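Local coordinates for 2,3-dihydroxy-2,3-dihydrophenylpropionate dehydrogenase (Pseudomonas sp. MC1, PDB 5XTF), which oxidises naphthalene cis-dihydrodiol to 1,2-dihydroxynaphthalene with NAD+, as a dehydrogenase of the short-chain dehydrogenase/reductase family in aromatic hydrocarbon catabolism, at the interface of chains A and B. Residues are numbered along the deposited sequence; one frame, centred on the assembly and turned at random. Chains: chain A/B, 2,3-dihydroxy-2,3-dihydrophenylpropionate dehydrogenase.

Contact 1: the interface of chains A and B. Residues chain A 180-181, 184; chain B 163, 173, 177.
The imidazole of B:His177 presents a face to A:Gly181, whose CA lies 3.4 Å above the ring plane, over its centre. This is a CH-pi contact with a residue that has no side chain to hold the ring off, and it brings A:Gly181 CA within 3.5 Å of B:His177 CG. Both ring nitrogens are used at the edge, in the plane. On one side NE2 receives A:Lys184 NZ at 3.0 Å, the lysine nitrogen sitting 5° out of the ring plane. On the other, ND1 gives its N-H to the backbone O of B:Ile173 one helical turn back (2.8 Å, 155° at H), approaching that oxygen from above its carbonyl plane. With CG beside the backbone N (chi1 -83°), the ring can turn back to this carbonyl. The internal bond should fix the ring's rotation, and the pairing suggests a hydrogen on ND1 and a lone pair on NE2 for the lysine.

A:Lys184 reaches across with a chain bent at chi2 and chi3, its outer carbons passing near NE2. Its NZ is gripped a second time by the backbone O of B:His163, 2.8 Å away, from above that carbonyl plane. Two acceptors, a ring nitrogen and a carbonyl, thus hold A:Lys184 NZ, and they would probably stabilise its positive charge, if it carries one, where the interface hides it. A phenylalanine in place of B:His177 could still lie over the glycine but would probably leave A:Lys184 NZ without its ring acceptor and the aromatic group freer to turn.

B:Ile173 adds a light touch, CG2 lying 3.7 Å from A:Gly181 O. A:Gly181, A:Lys184, B:Ile173 and B:His177 all belong to helix 170-190 of their chains, while B:His163 sits in the loop just after the 3-10 helix 160-162. B:His177 directly follows B:Lys176, the NAD-binding lysine of the family's YxxxK motif, so the contact probably lies close behind the active site.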
loop_
_atom_site.group_PDB
_atom_site.type_symbol
_atom_site.label_atom_id
_atom_site.label_comp_id
_atom_site.label_asym_id
_atom_site.label_seq_id
_atom_site.Cartn_x
_atom_site.Cartn_y
_atom_site.Cartn_z
ATOM N N LEU A 180 -4.839 -2.838 10.777
ATOM C CA LEU A 180 -5.085 -2.052 9.569
ATOM C C LEU A 180 -6.322 -2.548 8.854
ATOM O O LEU A 180 -7.059 -1.759 8.261
ATOM C CB LEU A 180 -3.908 -2.123 8.609
ATOM C CG LEU A 180 -2.590 -1.504 9.006
ATOM C CD1 LEU A 180 -1.646 -1.599 7.815
ATOM C CD2 LEU A 180 -2.815 -0.081 9.384
ATOM N N GLY A 181 -6.558 -3.861 8.895
ATOM C CA GLY A 181 -7.740 -4.405 8.256
ATOM C C GLY A 181 -8.996 -4.031 9.012
ATOM O O GLY A 181 -10.040 -3.768 8.408
ATOM N N LYS A 184 -10.123 -0.443 7.944
ATOM C CA LYS A 184 -10.785 -0.304 6.656
ATOM C C LYS A 184 -12.152 -0.966 6.669
ATOM O O LYS A 184 -13.126 -0.399 6.160
ATOM C CB LYS A 184 -9.888 -0.871 5.555
ATOM C CG LYS A 184 -8.534 -0.138 5.521
ATOM C CD LYS A 184 -7.419 -1.054 5.046
ATOM C CE LYS A 184 -7.268 -1.014 3.538
ATOM N NZ LYS A 184 -6.509 -2.177 3.025
ATOM N N HIS B 163 -6.625 -6.638 0.871
ATOM C CA HIS B 163 -6.336 -5.328 0.287
ATOM C C HIS B 163 -7.528 -4.386 0.301
ATOM O O HIS B 163 -7.352 -3.190 0.533
ATOM C CB HIS B 163 -5.834 -5.488 -1.169
ATOM C CG HIS B 163 -4.906 -6.647 -1.359
ATOM N ND1 HIS B 163 -3.589 -6.622 -0.946
ATOM C CD2 HIS B 163 -5.115 -7.882 -1.876
ATOM C CE1 HIS B 163 -3.023 -7.787 -1.219
ATOM N NE2 HIS B 163 -3.929 -8.569 -1.777
ATOM N N ILE B 173 -11.681 -9.770 7.216
ATOM C CA ILE B 173 -10.765 -8.828 6.588
ATOM C C ILE B 173 -9.536 -8.620 7.457
ATOM O O ILE B 173 -8.410 -8.522 6.951
ATOM C CB ILE B 173 -11.482 -7.507 6.269
ATOM C CG1 ILE B 173 -12.487 -7.745 5.148
ATOM C CG2 ILE B 173 -10.485 -6.457 5.848
ATOM C CD1 ILE B 173 -13.257 -6.545 4.748
ATOM N N HIS B 177 -5.683 -9.454 6.439
ATOM C CA HIS B 177 -4.596 -8.490 6.558
ATOM C C HIS B 177 -3.450 -9.035 7.397
ATOM O O HIS B 177 -2.278 -8.782 7.094
ATOM C CB HIS B 177 -5.110 -7.180 7.141
ATOM C CG HIS B 177 -5.736 -6.286 6.124
ATOM N ND1 HIS B 177 -6.980 -6.538 5.578
ATOM C CD2 HIS B 177 -5.290 -5.147 5.543
ATOM C CE1 HIS B 177 -7.271 -5.587 4.708
ATOM N NE2 HIS B 177 -6.264 -4.731 4.671
#

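Contact 2: the interface of chains A and B. Residues chain A 125, 129, 133, 174, 178; chain B 125, 129, 133, 174, 178.
A:Phe129 and B:Phe129 meet rim to rim close to the two-fold axis, at the centre of the helix-to-helix interface typical of short-chain dehydrogenases/reductases. Each buries 40 Å² against the other chain. Their side chains cross at about a right angle, and the ring planes are steeply inclined to each other, so the CD2-CE2 edges touch and the faces do not stack; the CD2 atoms of A:Phe129 and B:Phe129 are 3.6 Å apart.

Each of these rings is backed within its own chain by A:Phe125 or B:Phe125, one turn earlier on helix 118-150. In chain A the two rings lie nearly parallel and offset, A:Phe125 CE1 standing 3.4 Å above the plane of A:Phe129 toward its rim. In chain B, B:Phe129 CD1 comes over the centre of the B:Phe125 ring.

A:Val133 and B:Val133 each close the pair of rings of the opposite subunit. A:Val133 CG1, anti to the backbone N (chi1 -176°), points at the edge of B:Phe125, in its plane, 3.7 Å from CE2. The same methyl lies 4.0 Å from B:Phe129 CZ and so bridges both aromatic rings. B:Val133 CG1 does likewise to A:Phe125 and A:Phe129.

Beneath this cluster, helices 170-190 pack through alanines. The CB atoms of A:Ala178 and B:Ala178 face each other at 3.9 Å, and A:Ala178 CB rests 3.3 Å from the carbonyl O of B:Ala174, small methyls letting the helix backbones come close.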
loop_
_atom_site.group_PDB
_atom_site.type_symbol
_atom_site.label_atom_id
_atom_site.label_comp_id
_atom_site.label_asym_id
_atom_site.label_seq_id
_atom_site.Cartn_x
_atom_site.Cartn_y
_atom_site.Cartn_z
ATOM N N PHE A 125 1.553 -16.092 20.596
ATOM C CA PHE A 125 0.532 -15.685 19.625
ATOM C C PHE A 125 -0.801 -15.402 20.308
ATOM O O PHE A 125 -1.470 -14.412 19.998
ATOM C CB PHE A 125 0.358 -16.771 18.547
ATOM C CG PHE A 125 -0.780 -16.510 17.558
ATOM C CD1 PHE A 125 -0.511 -16.073 16.266
ATOM C CD2 PHE A 125 -2.113 -16.733 17.912
ATOM C CE1 PHE A 125 -1.546 -15.837 15.357
ATOM C CE2 PHE A 125 -3.137 -16.490 17.017
ATOM C CZ PHE A 125 -2.852 -16.043 15.741
ATOM N N PHE A 129 -2.307 -11.721 20.052
ATOM C CA PHE A 129 -3.527 -11.461 19.295
ATOM C C PHE A 129 -4.711 -11.136 20.204
ATOM O O PHE A 129 -5.553 -10.301 19.835
ATOM C CB PHE A 129 -3.815 -12.636 18.359
ATOM C CG PHE A 129 -3.192 -12.471 17.007
ATOM C CD1 PHE A 129 -1.829 -12.632 16.836
ATOM C CD2 PHE A 129 -3.963 -12.114 15.915
ATOM C CE1 PHE A 129 -1.243 -12.452 15.588
ATOM C CE2 PHE A 129 -3.390 -11.926 14.656
ATOM C CZ PHE A 129 -2.029 -12.097 14.497
ATOM N N VAL A 133 -5.550 -7.379 19.020
ATOM C CA VAL A 133 -6.599 -7.430 18.009
ATOM C C VAL A 133 -7.960 -7.726 18.627
ATOM O O VAL A 133 -8.915 -6.973 18.411
ATOM C CB VAL A 133 -6.285 -8.468 16.917
ATOM C CG1 VAL A 133 -7.351 -8.413 15.822
ATOM C CG2 VAL A 133 -4.873 -8.272 16.365
ATOM N N ALA A 174 2.166 -9.266 12.353
ATOM C CA ALA A 174 0.888 -9.726 11.815
ATOM C C ALA A 174 -0.284 -9.167 12.621
ATOM O O ALA A 174 -1.337 -8.854 12.058
ATOM C CB ALA A 174 0.844 -11.255 11.778
ATOM N N ALA A 178 -3.340 -6.805 11.113
ATOM C CA ALA A 178 -4.761 -7.067 11.293
ATOM C C ALA A 178 -5.506 -5.802 11.723
ATOM O O ALA A 178 -6.635 -5.556 11.283
ATOM C CB ALA A 178 -4.953 -8.199 12.303
ATOM N N PHE B 125 -14.518 -14.922 15.943
ATOM C CA PHE B 125 -13.155 -14.402 15.906
ATOM C C PHE B 125 -12.160 -15.505 16.228
ATOM O O PHE B 125 -11.117 -15.629 15.572
ATOM C CB PHE B 125 -13.001 -13.213 16.869
ATOM C CG PHE B 125 -11.592 -12.673 16.959
ATOM C CD1 PHE B 125 -10.623 -13.337 17.691
ATOM C CD2 PHE B 125 -11.244 -11.495 16.329
ATOM C CE1 PHE B 125 -9.323 -12.863 17.765
ATOM C CE2 PHE B 125 -9.949 -10.998 16.421
ATOM C CZ PHE B 125 -8.986 -11.689 17.134
ATOM N N PHE B 129 -9.423 -16.593 13.324
ATOM C CA PHE B 129 -7.993 -16.376 13.496
ATOM C C PHE B 129 -7.231 -17.676 13.746
ATOM O O PHE B 129 -6.066 -17.791 13.332
ATOM C CB PHE B 129 -7.760 -15.350 14.598
ATOM C CG PHE B 129 -7.881 -13.933 14.103
ATOM C CD1 PHE B 129 -9.122 -13.369 13.875
ATOM C CD2 PHE B 129 -6.740 -13.183 13.812
ATOM C CE1 PHE B 129 -9.228 -12.070 13.384
ATOM C CE2 PHE B 129 -6.836 -11.887 13.317
ATOM C CZ PHE B 129 -8.087 -11.329 13.112
ATOM N N VAL B 133 -5.047 -17.669 10.355
ATOM C CA VAL B 133 -3.783 -17.066 10.761
ATOM C C VAL B 133 -2.961 -18.006 11.628
ATOM O O VAL B 133 -1.832 -18.352 11.270
ATOM C CB VAL B 133 -4.002 -15.732 11.496
ATOM C CG1 VAL B 133 -2.645 -15.103 11.853
ATOM C CG2 VAL B 133 -4.851 -14.772 10.649
ATOM N N ALA B 174 -9.724 -8.595 8.780
ATOM C CA ALA B 174 -8.588 -8.447 9.683
ATOM C C ALA B 174 -7.679 -9.669 9.624
ATOM O O ALA B 174 -6.450 -9.538 9.651
ATOM C CB ALA B 174 -9.087 -8.202 11.106
ATOM N N ALA B 178 -3.757 -9.783 8.457
ATOM C CA ALA B 178 -2.684 -10.394 9.234
ATOM C C ALA B 178 -1.807 -11.295 8.360
ATOM O O ALA B 178 -0.582 -11.322 8.525
ATOM C CB ALA B 178 -3.269 -11.158 10.425
#

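The C-alpha centres of contact 1 and contact 2 are about 11 Å apart, and helix 170-190 of both chains runs through both. Along it, B:Ile173 and B:His177 serve contact 1 and their sequence neighbours B:Ala174 and B:Ala178 serve contact 2, while A:Gly181 and A:Lys184 extend contact 1 further along the helix in chain A. Helix 118-150 enters only contact 2. Contact 2 straddles the two-fold axis, whereas contact 1 recurs with the chains exchanged, so an apolar patch on the axis is accompanied by polar pairings on either side. This helical interface fits the tetramer, and because the shared helix carries NAD-binding Lys176, assembly probably steadies the catalytic scaffold.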